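Local coordinates for flavodoxin, WrbA-like protein (Agrobacterium tumefaciens, PDB 3D7N) that probably binds FMN and transfers electrons as a flavodoxin-like, WrbA-type NAD(P)H:quinone oxidoreductase, at residues A[60-65]-A[112-117]. Sequence-based numbering, arbitrary orientation.
Sequences FGTPTY and QYLVLL
Thr62 OG1 is a buried hydroxyl gripped by two groups, Pro63 O and Ser70 OG, while the methyl of the same side chain meets Leu114 across the contact. Thr62 OG1 gives a 2.9 Å hydrogen bond to Pro63 O. The donor lies in the carbonyl plane, on a lone pair, with a C=O...donor angle of 132°. The bond to Ser70 OG is the second hold on the hydroxyl. OG1 is anti to the backbone N (chi1 174°), which turns CG2 to the helix. Thr62 CG2 then lies 4.1 Å from Leu114 CD1.

Phe60 provides most of the strand's share of the contact. Its CB is 3.9 Å from Leu114 CG. The ring reaches about one helical turn further, to Leu117. Leu117 CD2 sits over one ring face, 3.9 Å from the ring centroid and 21° off the normal, a CH-pi contact. The methyl is offset toward the rim and comes within 3.7 Å of Phe60 CZ. Leu114 CD2 reaches back to the strand backbone, 4.0 Å from Phe60 O. The touching residues are all buried, and the join between the two segments is apolar.

The axes of segments 60-65 and 112-117 come within 9.9 Å and run roughly antiparallel. The segments belong to strand 57-65 and helix 104-120. This is helix-on-sheet packing in the flavodoxin-like alpha/beta fold. Strand 57-65 lies between the parallel strands 9-13 and 93-100. Phe73 of helix 71-79 touches both Thr62 and Leu114, Trp125 of strand 124-126 packs on Leu114, and Met66 of the second subunit packs on Leu117.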
ATOM      1  N   PHE A  60      10.235   8.291  13.129  1.00 51.05           N
ATOM      2  CA  PHE A  60      10.440   8.918  11.846  1.00 51.13           C
ATOM      3  C   PHE A  60       9.385  10.004  11.558  1.00 50.90           C
ATOM      4  O   PHE A  60       8.202   9.760  11.649  1.00 49.86           O
ATOM      5  CB  PHE A  60      10.264   7.850  10.762  1.00 51.24           C
ATOM      6  CG  PHE A  60      11.312   6.720  10.772  1.00 50.23           C
ATOM      7  CD1 PHE A  60      12.640   6.976  10.824  1.00 50.62           C
ATOM      8  CD2 PHE A  60      10.917   5.402  10.646  1.00 52.36           C
ATOM      9  CE1 PHE A  60      13.570   5.922  10.800  1.00 50.91           C
ATOM     10  CE2 PHE A  60      11.821   4.376  10.583  1.00 52.21           C
ATOM     11  CZ  PHE A  60      13.143   4.629  10.663  1.00 50.96           C
ATOM     12  N   GLY A  61       9.830  11.166  11.122  1.00 50.55           N
ATOM     13  CA  GLY A  61       8.941  12.234  10.744  1.00 51.51           C
ATOM     14  C   GLY A  61       9.120  12.712   9.315  1.00 52.04           C
ATOM     15  O   GLY A  61      10.203  13.052   8.894  1.00 50.91           O
ATOM     16  N   THR A  62       8.040  12.797   8.558  1.00 53.36           N
ATOM     17  CA  THR A  62       8.173  13.375   7.211  1.00 53.33           C
ATOM     18  C   THR A  62       6.870  13.953   6.723  1.00 52.41           C
ATOM     19  O   THR A  62       5.806  13.456   7.088  1.00 52.92           O
ATOM     20  CB  THR A  62       8.724  12.334   6.211  1.00 53.54           C
ATOM     21  OG1 THR A  62       8.713  12.887   4.890  1.00 54.86           O
ATOM     22  CG2 THR A  62       7.895  11.007   6.240  1.00 52.16           C
ATOM     23  N   PRO A  63       6.948  15.010   5.923  1.00 51.45           N
ATOM     24  CA  PRO A  63       5.833  15.499   5.114  1.00 51.38           C
ATOM     25  C   PRO A  63       5.385  14.447   4.126  1.00 50.40           C
ATOM     26  O   PRO A  63       6.141  13.573   3.856  1.00 49.94           O
ATOM     27  CB  PRO A  63       6.424  16.698   4.336  1.00 51.32           C
ATOM     28  CG  PRO A  63       7.774  16.965   4.898  1.00 51.23           C
ATOM     29  CD  PRO A  63       8.161  15.844   5.788  1.00 52.48           C
ATOM     30  N   THR A  64       4.158  14.551   3.626  1.00 49.75           N
ATOM     31  CA  THR A  64       3.661  13.731   2.550  1.00 49.16           C
ATOM     32  C   THR A  64       3.604  14.686   1.418  1.00 49.41           C
ATOM     33  O   THR A  64       3.007  15.744   1.528  1.00 49.08           O
ATOM     34  CB  THR A  64       2.274  13.188   2.821  1.00 49.91           C
ATOM     35  OG1 THR A  64       2.358  12.212   3.860  1.00 50.18           O
ATOM     36  CG2 THR A  64       1.613  12.530   1.521  1.00 49.09           C
ATOM     37  N   TYR A  65       4.274  14.351   0.353  1.00 49.44           N
ATOM     38  CA  TYR A  65       4.391  15.219  -0.766  1.00 49.09           C
ATOM     39  C   TYR A  65       4.318  14.377  -1.998  1.00 46.97           C
ATOM     40  O   TYR A  65       4.973  13.389  -2.106  1.00 45.24           O
ATOM     41  CB  TYR A  65       5.713  15.937  -0.683  1.00 51.86           C
ATOM     42  CG  TYR A  65       5.809  17.135  -1.548  1.00 53.23           C
ATOM     43  CD1 TYR A  65       5.253  18.327  -1.170  1.00 56.78           C
ATOM     44  CD2 TYR A  65       6.457  17.084  -2.748  1.00 55.69           C
ATOM     45  CE1 TYR A  65       5.346  19.428  -1.967  1.00 57.38           C
ATOM     46  CE2 TYR A  65       6.554  18.164  -3.540  1.00 55.71           C
ATOM     47  CZ  TYR A  65       5.999  19.337  -3.157  1.00 56.65           C
ATOM     48  OH  TYR A  65       6.099  20.420  -3.965  1.00 56.51           O
ATOM     49  N   GLN A 112       2.647   3.904   5.896  1.00 50.39           N
ATOM     50  CA  GLN A 112       2.943   2.552   5.479  1.00 50.43           C
ATOM     51  C   GLN A 112       4.350   2.359   5.017  1.00 51.22           C
ATOM     52  O   GLN A 112       4.909   1.309   5.313  1.00 52.46           O
ATOM     53  CB  GLN A 112       1.975   2.079   4.420  1.00 51.28           C
ATOM     54  CG  GLN A 112       0.618   1.877   4.993  1.00 51.98           C
ATOM     55  CD  GLN A 112      -0.228   0.901   4.246  1.00 58.35           C
ATOM     56  OE1 GLN A 112      -0.753   1.218   3.194  1.00 57.80           O
ATOM     57  NE2 GLN A 112      -0.388  -0.323   4.820  1.00 63.62           N
ATOM     58  N   TYR A 113       4.971   3.364   4.371  1.00 51.29           N
ATOM     59  CA  TYR A 113       6.396   3.298   4.063  1.00 49.85           C
ATOM     60  C   TYR A 113       7.261   3.259   5.348  1.00 49.79           C
ATOM     61  O   TYR A 113       8.277   2.592   5.451  1.00 47.89           O
ATOM     62  CB  TYR A 113       6.882   4.451   3.159  1.00 50.71           C
ATOM     63  CG  TYR A 113       8.393   4.373   2.995  1.00 50.29           C
ATOM     64  CD1 TYR A 113       9.241   5.234   3.651  1.00 52.83           C
ATOM     65  CD2 TYR A 113       8.950   3.345   2.270  1.00 49.89           C
ATOM     66  CE1 TYR A 113      10.665   5.111   3.517  1.00 52.99           C
ATOM     67  CE2 TYR A 113      10.329   3.193   2.152  1.00 51.90           C
ATOM     68  CZ  TYR A 113      11.169   4.055   2.795  1.00 51.84           C
ATOM     69  OH  TYR A 113      12.495   3.840   2.671  1.00 52.31           O
ATOM     70  N   LEU A 114       6.861   4.019   6.319  1.00 50.00           N
ATOM     71  CA  LEU A 114       7.586   4.145   7.545  1.00 50.09           C
ATOM     72  C   LEU A 114       7.551   2.802   8.299  1.00 51.40           C
ATOM     73  O   LEU A 114       8.528   2.343   8.861  1.00 51.93           O
ATOM     74  CB  LEU A 114       6.896   5.277   8.290  1.00 51.17           C
ATOM     75  CG  LEU A 114       7.592   6.642   8.266  1.00 53.86           C
ATOM     76  CD1 LEU A 114       8.503   6.990   7.079  1.00 47.16           C
ATOM     77  CD2 LEU A 114       6.636   7.753   8.628  1.00 47.30           C
ATOM     78  N   VAL A 115       6.425   2.109   8.220  1.00 51.15           N
ATOM     79  CA  VAL A 115       6.338   0.776   8.751  1.00 50.88           C
ATOM     80  C   VAL A 115       7.284  -0.220   8.026  1.00 50.70           C
ATOM     81  O   VAL A 115       7.963  -1.025   8.675  1.00 50.26           O
ATOM     82  CB  VAL A 115       4.889   0.248   8.655  1.00 50.47           C
ATOM     83  CG1 VAL A 115       4.870  -1.244   9.023  1.00 50.71           C
ATOM     84  CG2 VAL A 115       3.939   1.119   9.550  1.00 47.47           C
ATOM     85  N   LEU A 116       7.317  -0.152   6.703  1.00 50.04           N
ATOM     86  CA  LEU A 116       8.238  -0.958   5.901  1.00 50.32           C
ATOM     87  C   LEU A 116       9.709  -0.696   6.251  1.00 50.17           C
ATOM     88  O   LEU A 116      10.476  -1.622   6.340  1.00 50.58           O
ATOM     89  CB  LEU A 116       8.045  -0.695   4.418  1.00 50.51           C
ATOM     90  CG  LEU A 116       6.751  -1.166   3.773  1.00 52.19           C
ATOM     91  CD1 LEU A 116       6.796  -0.910   2.236  1.00 55.00           C
ATOM     92  CD2 LEU A 116       6.498  -2.652   4.046  1.00 53.04           C
ATOM     93  N   LEU A 117      10.065   0.558   6.469  1.00 49.15           N
ATOM     94  CA  LEU A 117      11.406   0.972   6.777  1.00 49.37           C
ATOM     95  C   LEU A 117      11.810   0.389   8.118  1.00 50.24           C
ATOM     96  O   LEU A 117      12.857  -0.223   8.216  1.00 51.26           O
ATOM     97  CB  LEU A 117      11.487   2.495   6.799  1.00 48.49           C
ATOM     98  CG  LEU A 117      12.854   3.081   7.093  1.00 49.39           C
ATOM     99  CD1 LEU A 117      13.954   2.429   6.163  1.00 50.07           C
ATOM    100  CD2 LEU A 117      12.698   4.630   7.015  1.00 47.46           C
TER